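Local coordinates for protein 3-deoxy-manno-octulosonate cytidylyltransferase (Escherichia coli, PDB 1H7E) that activates the eight-carbon sugar KDO by coupling it to CMP from CTP, releasing diphosphate, probably for incorporation into bacterial lipopolysaccharide, at residues H32-A37 and Q60-K65; M193-Q196 and L200-L203; N71-G76 and L80-H85; P157-R162 and A167-H172; P104-T109 and F215-T220. All blocks are in the same frame, centred on the assembly; numbering follows the deposited sequence.

Interaction 1: residues H32-A37 and Q60-K65; sequences HVYERA and QAFGGK
The rings of Y34 and F62 meet edge to face: F62 turns its CE1 corner onto one face of the tyrosine ring, and F62 CE1 lies 3.7 Å from Y34 CG. The contact is off-centre, near the root of the tyrosine ring, with the two planes at 64° and the centroids 5.4 Å apart. Y34 carries its CG anti to the backbone N (chi1 -163°), which sends the ring out from helix 29-38 until its hydroxyl reaches K65, at strand 65-68. There the backbone N of K65 donates a nearly straight hydrogen bond to Y34 OH, 3.2 Å long with an angle of 165° at the hydrogen. Between these two points the far half of the tyrosine ring rests close to G64, whose CA is 3.5 Å from Y34 CZ. G64 has no CB to stand between the two rings. K65 sends its extended chain away from the tyrosine, while V46 and V48 of strand 45-50 also pack on Y34. The bend that brings F62 and G64 to this ring is a Schellman motif, with G63 at positive phi as its C-prime residue, ending helix 53-61 before strand 65-68 of the GT-A-type alpha/beta fold.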
# COMPACT_ATOMS: atom_id res chain seq x y z
N HIS A 32 -5.66 25.01 -24.26
CA HIS A 32 -6.76 24.83 -23.31
C HIS A 32 -6.23 24.54 -21.91
O HIS A 32 -6.73 25.08 -20.91
CB HIS A 32 -7.67 23.68 -23.74
CG HIS A 32 -8.53 23.99 -24.92
ND1 HIS A 32 -9.65 24.78 -24.83
CD2 HIS A 32 -8.42 23.63 -26.22
CE1 HIS A 32 -10.20 24.90 -26.03
NE2 HIS A 32 -9.47 24.21 -26.89
N VAL A 33 -5.19 23.70 -21.85
CA VAL A 33 -4.59 23.36 -20.56
C VAL A 33 -3.92 24.58 -19.97
O VAL A 33 -4.05 24.87 -18.77
CB VAL A 33 -3.56 22.21 -20.69
CG1 VAL A 33 -2.92 21.91 -19.32
CG2 VAL A 33 -4.24 20.95 -21.23
N TYR A 34 -3.20 25.31 -20.82
CA TYR A 34 -2.51 26.53 -20.40
C TYR A 34 -3.51 27.54 -19.87
O TYR A 34 -3.32 28.10 -18.79
CB TYR A 34 -1.70 27.13 -21.57
CG TYR A 34 -0.63 28.13 -21.13
CD1 TYR A 34 -0.96 29.46 -20.87
CD2 TYR A 34 0.68 27.72 -20.94
CE1 TYR A 34 0.01 30.36 -20.41
CE2 TYR A 34 1.65 28.62 -20.48
CZ TYR A 34 1.31 29.93 -20.21
OH TYR A 34 2.27 30.78 -19.73
N GLU A 35 -4.59 27.76 -20.62
CA GLU A 35 -5.62 28.71 -20.21
C GLU A 35 -6.28 28.33 -18.88
O GLU A 35 -6.53 29.20 -18.05
CB GLU A 35 -6.67 28.88 -21.30
CG GLU A 35 -6.11 29.47 -22.58
CD GLU A 35 -7.18 29.81 -23.61
OE1 GLU A 35 -8.38 29.74 -23.27
OE2 GLU A 35 -6.83 30.15 -24.75
N ARG A 36 -6.54 27.04 -18.65
CA ARG A 36 -7.12 26.63 -17.36
C ARG A 36 -6.11 26.78 -16.23
O ARG A 36 -6.47 27.20 -15.14
CB ARG A 36 -7.66 25.21 -17.43
CG ARG A 36 -9.05 25.19 -18.01
CD ARG A 36 -9.26 24.00 -18.87
NE ARG A 36 -10.51 24.11 -19.61
CZ ARG A 36 -11.69 23.66 -19.19
NH1 ARG A 36 -11.81 23.06 -18.00
NH2 ARG A 36 -12.75 23.80 -19.97
N ALA A 37 -4.84 26.50 -16.51
CA ALA A 37 -3.77 26.64 -15.52
C ALA A 37 -3.66 28.09 -15.03
O ALA A 37 -3.41 28.34 -13.84
CB ALA A 37 -2.44 26.16 -16.11
N GLN A 60 4.62 29.71 -27.79
CA GLN A 60 4.98 31.12 -27.88
C GLN A 60 3.97 31.91 -28.72
O GLN A 60 3.60 33.04 -28.38
CB GLN A 60 6.40 31.26 -28.42
CG GLN A 60 7.45 30.95 -27.37
CD GLN A 60 8.85 30.81 -27.93
OE1 GLN A 60 9.08 30.97 -29.14
NE2 GLN A 60 9.80 30.48 -27.06
N ALA A 61 3.46 31.27 -29.78
CA ALA A 61 2.47 31.87 -30.67
C ALA A 61 1.23 32.37 -29.91
O ALA A 61 0.61 33.34 -30.33
CB ALA A 61 2.08 30.90 -31.76
N PHE A 62 0.83 31.69 -28.83
CA PHE A 62 -0.31 32.20 -28.07
C PHE A 62 0.14 32.99 -26.85
O PHE A 62 -0.67 33.42 -26.03
CB PHE A 62 -1.37 31.13 -27.73
CG PHE A 62 -0.89 30.00 -26.86
CD1 PHE A 62 -0.66 30.20 -25.50
CD2 PHE A 62 -0.74 28.72 -27.39
CE1 PHE A 62 -0.30 29.14 -24.67
CE2 PHE A 62 -0.38 27.65 -26.57
CZ PHE A 62 -0.15 27.86 -25.21
N GLY A 63 1.45 33.22 -26.76
CA GLY A 63 2.01 34.01 -25.67
C GLY A 63 2.37 33.29 -24.37
O GLY A 63 2.61 33.94 -23.35
N GLY A 64 2.38 31.97 -24.39
CA GLY A 64 2.71 31.25 -23.18
C GLY A 64 4.22 31.04 -23.03
O GLY A 64 4.97 31.21 -24.00
N LYS A 65 4.65 30.68 -21.82
CA LYS A 65 6.07 30.42 -21.57
C LYS A 65 6.41 28.95 -21.80
O LYS A 65 5.74 28.05 -21.30
CB LYS A 65 6.43 30.80 -20.13
CG LYS A 65 6.06 32.21 -19.74
CD LYS A 65 6.42 32.46 -18.29
CE LYS A 65 6.10 33.88 -17.88
NZ LYS A 65 6.68 34.18 -16.54

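Interaction 2: residues M193-Q196 and L200-L203; sequences MPEQ and LEQL
E195 and L200 share the backbone hydrogen bond of this contact: L200 N donates to E195 O over 3.3 Å, lying in the carbonyl plane on a lone pair. It ties helix 193-198 to the type I beta turn L200-L203, which leads into helix 203-207. Packing is added by L203, whose CB sits 3.9 Å from E195 CA. Its CD1 branch reaches past the helix backbone to the proline ring, with L203 CD1 4.0 Å from P194 CB; Y152 touches both of these side chains, and V143 of the second subunit packs on P194. With CG anti to the backbone N (chi1 171°), E195 also packs on the turn, its CG 3.4 Å from L200 O. The acidic pair forms a third kind of contact. The extended chain of E195 carries its carboxylate alongside E201, which points the same way, and E195 OE2 lies 3.9 Å from E201 CG. The carboxylate planes are only 22° apart, with E195 OE2 and E201 OE2 separated by 5.4 Å. R204 makes a salt bridge to E195, and the Y186 hydroxyl hydrogen-bonds to E201. The two like charges are probably tolerated side by side because each has its own partner.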
# COMPACT_ATOMS: atom_id res chain seq x y z
N MET A 193 11.50 -2.40 -7.25
CA MET A 193 10.90 -3.56 -7.89
C MET A 193 9.39 -3.31 -8.17
O MET A 193 8.92 -3.56 -9.27
CB MET A 193 11.17 -4.81 -7.03
CG MET A 193 10.54 -6.11 -7.57
SD MET A 193 8.79 -6.26 -7.19
CE MET A 193 8.93 -6.52 -5.48
N PRO A 194 8.62 -2.80 -7.19
CA PRO A 194 7.20 -2.57 -7.51
C PRO A 194 7.01 -1.56 -8.66
O PRO A 194 6.13 -1.73 -9.52
CB PRO A 194 6.61 -2.10 -6.17
CG PRO A 194 7.42 -2.86 -5.18
CD PRO A 194 8.85 -2.67 -5.74
N GLU A 195 7.85 -0.53 -8.71
CA GLU A 195 7.78 0.44 -9.81
C GLU A 195 7.98 -0.26 -11.17
O GLU A 195 7.25 -0.01 -12.11
CB GLU A 195 8.89 1.50 -9.64
CG GLU A 195 9.00 2.41 -10.88
CD GLU A 195 10.21 3.31 -10.89
OE1 GLU A 195 11.02 3.30 -9.92
OE2 GLU A 195 10.35 4.04 -11.90
N GLN A 196 9.02 -1.09 -11.28
CA GLN A 196 9.34 -1.80 -12.52
C GLN A 196 8.29 -2.82 -12.92
O GLN A 196 8.00 -2.98 -14.10
CB GLN A 196 10.68 -2.50 -12.38
CG GLN A 196 11.82 -1.54 -12.17
CD GLN A 196 13.14 -2.26 -11.96
OE1 GLN A 196 13.23 -3.24 -11.21
NE2 GLN A 196 14.17 -1.77 -12.63
N LEU A 200 4.80 2.05 -12.73
CA LEU A 200 4.18 3.21 -12.05
C LEU A 200 5.31 3.97 -11.38
O LEU A 200 5.85 3.55 -10.34
CB LEU A 200 3.13 2.79 -11.00
CG LEU A 200 1.83 2.17 -11.50
CD1 LEU A 200 0.97 1.65 -10.32
CD2 LEU A 200 1.07 3.18 -12.37
N GLU A 201 5.68 5.10 -11.97
CA GLU A 201 6.78 5.89 -11.47
C GLU A 201 6.64 6.38 -10.04
O GLU A 201 7.64 6.46 -9.32
CB GLU A 201 7.05 7.08 -12.39
CG GLU A 201 8.51 7.50 -12.33
CD GLU A 201 8.82 8.80 -13.06
OE1 GLU A 201 7.98 9.29 -13.85
OE2 GLU A 201 9.93 9.34 -12.82
N GLN A 202 5.42 6.67 -9.61
CA GLN A 202 5.21 7.16 -8.25
C GLN A 202 5.65 6.17 -7.16
O GLN A 202 5.92 6.57 -6.02
CB GLN A 202 3.75 7.62 -8.04
CG GLN A 202 2.67 6.53 -8.16
CD GLN A 202 2.17 6.34 -9.57
OE1 GLN A 202 2.94 6.26 -10.51
NE2 GLN A 202 0.85 6.26 -9.73
N LEU A 203 5.75 4.89 -7.50
CA LEU A 203 6.17 3.90 -6.52
C LEU A 203 7.64 4.08 -6.19
O LEU A 203 8.09 3.57 -5.17
CB LEU A 203 5.88 2.46 -7.00
CG LEU A 203 4.37 2.14 -7.11
CD1 LEU A 203 4.15 0.71 -7.64
CD2 LEU A 203 3.71 2.34 -5.74

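Interaction 3: residues N71-G76 and L80-H85; sequences NDHESG and LVEVMH
The imidazole of H73 meets E82 at its edge, where NE2 points almost in the ring plane to the carboxylate. H73 NE2 donates to E82 OE1 over 2.9 Å, with an angle of 156° at the hydrogen. The oxygen is approached on its anti side, somewhat out of the carboxylate plane, and the two flat groups are turned 58° against each other. E82 stretches fully from the helix, its CG anti to the backbone N (chi1 -178°), and the histidine crosses it at about a right angle; H73 NE2 also comes within 3.8 Å of E82 CB. The same OE1 accepts the backbone N of R70, so one carboxylate oxygen holds two points of the loop. This loop leads from strand 65-68 into helix 76-86, where S75 stands at the N-cap and its OG also hydrogen-bonds to the D78 carboxylate (OD2). The first helical turn adds a weak backbone bond from L80 N to G76 O, 3.5 Å long. A leucine in place of H73 would probably leave E82 OE1 without its side-chain donor and the middle of the loop less firmly tied to the helix. The side chain of L80 packs on L183 and N94.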
# COMPACT_ATOMS: atom_id res chain seq x y z
N ASN A 71 15.43 15.49 -24.67
CA ASN A 71 14.51 14.49 -25.22
C ASN A 71 14.85 13.08 -24.71
O ASN A 71 14.05 12.16 -24.85
CB ASN A 71 14.52 14.52 -26.76
CG ASN A 71 15.92 14.51 -27.36
OD1 ASN A 71 16.36 15.49 -27.96
ND2 ASN A 71 16.63 13.39 -27.20
N ASP A 72 16.03 12.96 -24.09
CA ASP A 72 16.54 11.70 -23.53
C ASP A 72 15.98 11.34 -22.14
O ASP A 72 16.47 10.42 -21.49
CB ASP A 72 18.09 11.73 -23.47
CG ASP A 72 18.64 12.89 -22.62
OD1 ASP A 72 18.23 13.07 -21.45
OD2 ASP A 72 19.53 13.62 -23.11
N HIS A 73 14.99 12.10 -21.68
CA HIS A 73 14.36 11.87 -20.37
C HIS A 73 13.49 10.63 -20.38
O HIS A 73 12.50 10.56 -21.12
CB HIS A 73 13.47 13.05 -19.98
CG HIS A 73 14.22 14.21 -19.42
ND1 HIS A 73 15.22 14.07 -18.49
CD2 HIS A 73 14.10 15.54 -19.65
CE1 HIS A 73 15.69 15.26 -18.16
NE2 HIS A 73 15.03 16.17 -18.86
N GLU A 74 13.84 9.66 -19.53
CA GLU A 74 13.08 8.42 -19.44
C GLU A 74 11.71 8.67 -18.80
O GLU A 74 10.67 8.23 -19.31
CB GLU A 74 13.87 7.36 -18.65
CG GLU A 74 14.26 7.75 -17.23
CD GLU A 74 15.03 6.66 -16.48
OE1 GLU A 74 14.41 5.63 -16.12
OE2 GLU A 74 16.24 6.85 -16.23
N SER A 75 11.69 9.46 -17.73
CA SER A 75 10.46 9.74 -17.02
C SER A 75 10.02 11.20 -16.98
O SER A 75 10.84 12.11 -16.98
CB SER A 75 10.57 9.20 -15.60
OG SER A 75 11.61 9.84 -14.88
N GLY A 76 8.71 11.40 -16.92
CA GLY A 76 8.17 12.75 -16.87
C GLY A 76 8.59 13.51 -15.62
O GLY A 76 8.46 14.74 -15.57
N LEU A 80 10.78 17.26 -15.10
CA LEU A 80 10.47 18.30 -14.11
C LEU A 80 11.72 18.68 -13.29
O LEU A 80 11.84 19.82 -12.85
CB LEU A 80 9.32 17.83 -13.18
CG LEU A 80 8.73 18.79 -12.14
CD1 LEU A 80 8.10 19.98 -12.81
CD2 LEU A 80 7.68 18.06 -11.33
N VAL A 81 12.62 17.73 -13.06
CA VAL A 81 13.86 17.99 -12.31
C VAL A 81 14.74 18.98 -13.10
O VAL A 81 15.31 19.92 -12.53
CB VAL A 81 14.64 16.66 -12.00
CG1 VAL A 81 16.05 16.94 -11.50
CG2 VAL A 81 13.88 15.86 -10.93
N GLU A 82 14.80 18.79 -14.41
CA GLU A 82 15.57 19.70 -15.25
C GLU A 82 14.95 21.10 -15.19
O GLU A 82 15.68 22.09 -15.12
CB GLU A 82 15.62 19.23 -16.70
CG GLU A 82 16.47 20.15 -17.55
CD GLU A 82 16.42 19.85 -19.04
OE1 GLU A 82 15.76 18.87 -19.44
OE2 GLU A 82 17.04 20.61 -19.82
N VAL A 83 13.62 21.19 -15.24
CA VAL A 83 12.96 22.49 -15.18
C VAL A 83 13.22 23.16 -13.84
O VAL A 83 13.42 24.38 -13.76
CB VAL A 83 11.41 22.36 -15.40
CG1 VAL A 83 10.72 23.71 -15.11
CG2 VAL A 83 11.11 21.91 -16.82
N MET A 84 13.20 22.37 -12.77
CA MET A 84 13.40 22.86 -11.41
C MET A 84 14.71 23.64 -11.22
O MET A 84 14.74 24.63 -10.48
CB MET A 84 13.33 21.69 -10.42
CG MET A 84 13.61 22.03 -8.96
SD MET A 84 15.37 21.91 -8.52
CE MET A 84 15.74 20.16 -8.95
N HIS A 85 15.79 23.19 -11.84
CA HIS A 85 17.08 23.88 -11.73
C HIS A 85 17.08 25.29 -12.32
O HIS A 85 17.79 26.17 -11.83
CB HIS A 85 18.17 23.08 -12.40
CG HIS A 85 18.59 21.88 -11.62
ND1 HIS A 85 19.08 21.97 -10.33
CD2 HIS A 85 18.59 20.57 -11.94
CE1 HIS A 85 19.37 20.75 -9.90
NE2 HIS A 85 19.08 19.89 -10.85

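Interaction 4: residues P157-R162 and A167-H172; sequences PIPYPR and ARYLKH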
# COMPACT_ATOMS: atom_id res chain seq x y z
N PRO A 157 -6.90 -4.55 -8.68
CA PRO A 157 -7.98 -3.94 -7.91
C PRO A 157 -7.66 -4.06 -6.42
O PRO A 157 -7.53 -5.16 -5.88
CB PRO A 157 -9.20 -4.80 -8.28
CG PRO A 157 -8.85 -5.36 -9.62
CD PRO A 157 -7.38 -5.71 -9.45
N ILE A 158 -7.44 -2.92 -5.77
CA ILE A 158 -7.20 -2.89 -4.33
C ILE A 158 -8.19 -1.84 -3.77
O ILE A 158 -8.35 -0.78 -4.36
CB ILE A 158 -5.71 -2.53 -3.95
CG1 ILE A 158 -5.25 -1.24 -4.64
CG2 ILE A 158 -4.76 -3.70 -4.29
CD1 ILE A 158 -3.90 -0.75 -4.10
N PRO A 159 -8.85 -2.12 -2.64
CA PRO A 159 -8.74 -3.36 -1.86
C PRO A 159 -9.37 -4.56 -2.59
O PRO A 159 -10.26 -4.40 -3.44
CB PRO A 159 -9.49 -3.01 -0.58
CG PRO A 159 -10.59 -2.11 -1.07
CD PRO A 159 -9.83 -1.20 -2.03
N TYR A 160 -8.84 -5.75 -2.33
CA TYR A 160 -9.39 -6.96 -2.93
C TYR A 160 -10.83 -7.08 -2.41
O TYR A 160 -11.09 -6.90 -1.22
CB TYR A 160 -8.55 -8.18 -2.51
CG TYR A 160 -9.12 -9.47 -3.04
CD1 TYR A 160 -8.81 -9.91 -4.32
CD2 TYR A 160 -10.01 -10.23 -2.27
CE1 TYR A 160 -9.38 -11.09 -4.83
CE2 TYR A 160 -10.58 -11.39 -2.77
CZ TYR A 160 -10.26 -11.81 -4.04
OH TYR A 160 -10.84 -12.95 -4.54
N PRO A 161 -11.79 -7.44 -3.29
CA PRO A 161 -13.17 -7.54 -2.80
C PRO A 161 -13.57 -8.88 -2.15
O PRO A 161 -14.35 -9.64 -2.73
CB PRO A 161 -13.98 -7.26 -4.06
CG PRO A 161 -13.19 -7.97 -5.10
CD PRO A 161 -11.72 -7.72 -4.73
N ARG A 162 -13.01 -9.19 -0.99
CA ARG A 162 -13.36 -10.44 -0.28
C ARG A 162 -14.83 -10.29 0.16
O ARG A 162 -15.64 -11.19 -0.07
CB ARG A 162 -12.40 -10.66 0.90
CG ARG A 162 -12.81 -11.76 1.87
CD ARG A 162 -12.79 -13.10 1.22
NE ARG A 162 -12.07 -14.03 2.06
CZ ARG A 162 -11.22 -14.95 1.62
NH1 ARG A 162 -10.98 -15.08 0.31
NH2 ARG A 162 -10.57 -15.70 2.49
N ALA A 167 -16.25 -2.85 -0.24
CA ALA A 167 -15.15 -2.23 -0.98
C ALA A 167 -15.54 -0.91 -1.65
O ALA A 167 -16.62 -0.80 -2.24
CB ALA A 167 -14.60 -3.20 -2.02
N ARG A 168 -14.67 0.08 -1.51
CA ARG A 168 -14.84 1.39 -2.13
C ARG A 168 -13.51 1.65 -2.87
O ARG A 168 -12.43 1.43 -2.30
CB ARG A 168 -15.10 2.45 -1.06
CG ARG A 168 -15.46 3.81 -1.63
CD ARG A 168 -15.88 4.79 -0.54
NE ARG A 168 -16.19 6.09 -1.13
CZ ARG A 168 -15.33 7.11 -1.25
NH1 ARG A 168 -14.08 7.00 -0.81
NH2 ARG A 168 -15.72 8.22 -1.85
N TYR A 169 -13.60 1.96 -4.16
CA TYR A 169 -12.43 2.17 -5.00
C TYR A 169 -12.15 3.64 -5.30
O TYR A 169 -13.08 4.44 -5.43
CB TYR A 169 -12.58 1.40 -6.31
CG TYR A 169 -12.58 -0.09 -6.08
CD1 TYR A 169 -11.37 -0.77 -5.92
CD2 TYR A 169 -13.78 -0.81 -5.91
CE1 TYR A 169 -11.35 -2.12 -5.57
CE2 TYR A 169 -13.76 -2.16 -5.56
CZ TYR A 169 -12.54 -2.80 -5.39
OH TYR A 169 -12.47 -4.12 -5.03
N LEU A 170 -10.86 3.96 -5.38
CA LEU A 170 -10.39 5.31 -5.70
C LEU A 170 -9.46 5.24 -6.89
O LEU A 170 -8.53 4.44 -6.90
CB LEU A 170 -9.62 5.93 -4.53
CG LEU A 170 -10.41 6.26 -3.27
CD1 LEU A 170 -9.46 6.61 -2.12
CD2 LEU A 170 -11.40 7.41 -3.55
N LYS A 171 -9.74 6.04 -7.90
CA LYS A 171 -8.89 6.12 -9.06
C LYS A 171 -7.87 7.27 -8.83
O LYS A 171 -8.24 8.37 -8.40
CB LYS A 171 -9.70 6.43 -10.30
CG LYS A 171 -8.86 6.75 -11.52
CD LYS A 171 -9.73 7.11 -12.71
CE LYS A 171 -8.89 7.30 -13.95
NZ LYS A 171 -9.74 7.30 -15.17
N HIS A 172 -6.61 7.00 -9.15
CA HIS A 172 -5.56 8.00 -9.02
C HIS A 172 -5.61 8.93 -10.24
O HIS A 172 -5.71 8.46 -11.38
CB HIS A 172 -4.21 7.29 -8.94
CG HIS A 172 -3.03 8.22 -8.98
ND1 HIS A 172 -2.97 9.38 -8.24
CD2 HIS A 172 -1.89 8.17 -9.70
CE1 HIS A 172 -1.83 10.01 -8.50
NE2 HIS A 172 -1.16 9.30 -9.38
O HOH W 1 -8.99 1.93 -4.38
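Y169 OH donates a short hydrogen bond of 2.7 Å to P159 O, approaching nearly along the C=O axis at 172°. The phenol also passes beside the preceding carbonyl, with Y169 CD1 3.4 Å from I158 O; this oxygen lies oblique to the ring. Y169 has its CG anti to the carbonyl carbon (chi1 -66°), which sends the ring back from strand 169-179 along the proline-rich loop. Around its end the prolines close in: P159 CD lies 4.0 Å from Y169 CE1, and P161 crosses the phenol at about a right angle, its CB 3.6 Å from Y169 OH. The peptide before P159 is cis, and P161 forms the centre of an inverse gamma turn. These bends belong to the connection between strands 150-154 and 169-179, of which 169-179 belongs to the central mixed sheet. Substituting phenylalanine for Y169 would probably leave P159 O without its hydroxyl donor and the loop freer to shift over the ring. A water lies between the backbones farther along, 2.8 Å from I158 O, and accepts from L170 N (2.9 Å). P159 CG meets the methyl of A167 at 4.3 Å. On the dimer side, Y152 of the second subunit packs on I158 and P159, and E198 of that subunit accepts a hydrogen bond from Y160 N.

Interaction 5: residues P104-T109 and F215-T220; sequences PRDVET and FEVAAT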
# COMPACT_ATOMS: atom_id res chain seq x y z
N PRO A 104 -9.78 24.01 -12.56
CA PRO A 104 -8.89 24.86 -11.77
C PRO A 104 -9.04 24.69 -10.26
O PRO A 104 -8.05 24.75 -9.52
CB PRO A 104 -9.31 26.27 -12.20
CG PRO A 104 -9.58 26.07 -13.66
CD PRO A 104 -10.37 24.77 -13.69
N ARG A 105 -10.27 24.46 -9.80
CA ARG A 105 -10.55 24.29 -8.37
C ARG A 105 -9.86 23.05 -7.79
O ARG A 105 -9.47 23.05 -6.62
CB ARG A 105 -12.07 24.21 -8.13
CG ARG A 105 -12.65 25.36 -7.26
CD ARG A 105 -12.23 26.80 -7.70
NE ARG A 105 -12.73 27.21 -9.03
CZ ARG A 105 -12.12 28.08 -9.83
NH1 ARG A 105 -10.98 28.66 -9.46
NH2 ARG A 105 -12.63 28.36 -11.02
N ASP A 106 -9.68 22.02 -8.59
CA ASP A 106 -9.01 20.80 -8.12
C ASP A 106 -7.53 21.04 -7.87
O ASP A 106 -6.94 20.47 -6.95
CB ASP A 106 -9.17 19.64 -9.11
CG ASP A 106 -10.60 19.15 -9.21
OD1 ASP A 106 -11.44 19.50 -8.34
OD2 ASP A 106 -10.88 18.40 -10.17
N VAL A 107 -6.91 21.85 -8.73
CA VAL A 107 -5.49 22.17 -8.56
C VAL A 107 -5.33 23.04 -7.30
O VAL A 107 -4.36 22.89 -6.54
CB VAL A 107 -4.89 22.87 -9.81
CG1 VAL A 107 -3.41 23.11 -9.61
CG2 VAL A 107 -5.14 22.02 -11.05
N GLU A 108 -6.30 23.93 -7.06
CA GLU A 108 -6.28 24.77 -5.88
C GLU A 108 -6.36 23.94 -4.60
O GLU A 108 -5.71 24.26 -3.59
CB GLU A 108 -7.41 25.80 -5.93
CG GLU A 108 -7.12 26.94 -6.90
CD GLU A 108 -8.30 27.88 -7.14
OE1 GLU A 108 -9.28 27.86 -6.36
OE2 GLU A 108 -8.23 28.64 -8.13
N THR A 109 -7.15 22.86 -4.65
CA THR A 109 -7.31 21.94 -3.51
C THR A 109 -5.96 21.32 -3.21
O THR A 109 -5.53 21.24 -2.06
CB THR A 109 -8.33 20.80 -3.85
OG1 THR A 109 -9.65 21.33 -3.87
CG2 THR A 109 -8.27 19.67 -2.82
N PHE A 215 -5.54 13.62 -2.08
CA PHE A 215 -6.82 14.33 -1.88
C PHE A 215 -7.95 13.91 -2.82
O PHE A 215 -7.79 13.89 -4.04
CB PHE A 215 -6.64 15.84 -2.01
CG PHE A 215 -5.64 16.40 -1.06
CD1 PHE A 215 -6.02 16.81 0.22
CD2 PHE A 215 -4.30 16.50 -1.42
CE1 PHE A 215 -5.08 17.30 1.11
CE2 PHE A 215 -3.36 16.99 -0.53
CZ PHE A 215 -3.75 17.38 0.74
N GLU A 216 -9.12 13.67 -2.24
CA GLU A 216 -10.27 13.25 -3.03
C GLU A 216 -11.08 14.41 -3.64
O GLU A 216 -11.40 15.37 -2.95
CB GLU A 216 -11.19 12.37 -2.17
CG GLU A 216 -12.28 11.71 -2.98
CD GLU A 216 -13.20 10.83 -2.17
OE1 GLU A 216 -12.82 10.35 -1.08
OE2 GLU A 216 -14.31 10.59 -2.65
N VAL A 217 -11.38 14.31 -4.94
CA VAL A 217 -12.19 15.32 -5.65
C VAL A 217 -13.30 14.59 -6.40
O VAL A 217 -13.37 13.36 -6.36
CB VAL A 217 -11.34 16.15 -6.64
CG1 VAL A 217 -10.28 16.94 -5.88
CG2 VAL A 217 -10.73 15.27 -7.73
N ALA A 218 -14.18 15.33 -7.08
CA ALA A 218 -15.28 14.73 -7.85
C ALA A 218 -14.75 14.06 -9.12
O ALA A 218 -13.62 14.35 -9.54
CB ALA A 218 -16.31 15.79 -8.19
N ALA A 219 -15.52 13.15 -9.72
CA ALA A 219 -15.09 12.47 -10.95
C ALA A 219 -14.68 13.53 -11.97
O ALA A 219 -15.43 14.48 -12.22
CB ALA A 219 -16.21 11.59 -11.50
N THR A 220 -13.48 13.40 -12.52
CA THR A 220 -12.97 14.36 -13.49
C THR A 220 -13.52 14.13 -14.89
O THR A 220 -14.29 13.19 -15.12
CB THR A 220 -11.42 14.36 -13.51
OG1 THR A 220 -10.95 13.04 -13.85
CG2 THR A 220 -10.84 14.78 -12.15
O HOH W 2 -13.96 18.18 -7.64
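D106, V217 and T109 carry this contact. D106 lays its carboxylate against the isopropyl group of V217, with D106 OD1 3.7 Å from V217 CG1. The other oxygen faces the second methyl, D106 OD2 being 4.0 Å from V217 CG2, so the valine meets the carboxylate with both of its branches. One helical turn on, T109 offers its methyl to the strand, and T109 CG2 lies 4.2 Å from F215 CB. D106 holds its CG anti to the carbonyl carbon (chi1 -68°), which directs the acid from the first turn of helix 104-116 to V217. A water links the same side chain to the backbone beyond V217: it donates to D106 OD1 and accepts from A218 N, each over 2.9 Å. OD2 is in a salt bridge with R103, whose guanidinium group also donates to the carbonyl oxygens of A218 and A219. T220 supplies a smaller touch, its CG2 4.1 Å from D106 OD2. No direct hydrogen bond joins the two segments. Their contact is van der Waals packing around a buried acid, whose negative charge is probably balanced by R103, while the water carries the polar link that D106 and the A218 amide do not make directly.

Overall arrangement
From the N terminus, interaction 1 comes first, joining helix 29-38 to the start of strand 65-68 at one edge of the central sheet. Interaction 3 follows as a local loop entering helix 76-86. Interaction 5 then opens at helix 104-116 and closes more than a hundred residues later at and just past strand 212-216, the opposite outermost strand. Nested within that long loop are interaction 4, in the run into strand 169-179, and interaction 2, between helix 193-198 and the turn after it. Interactions 4 and 5 meet through the R168-E216 salt bridge; P104 packs on R36 of interaction 1. E201 brings interaction 2 against S75 of interaction 3; interactions 2 and 4 touch the second subunit.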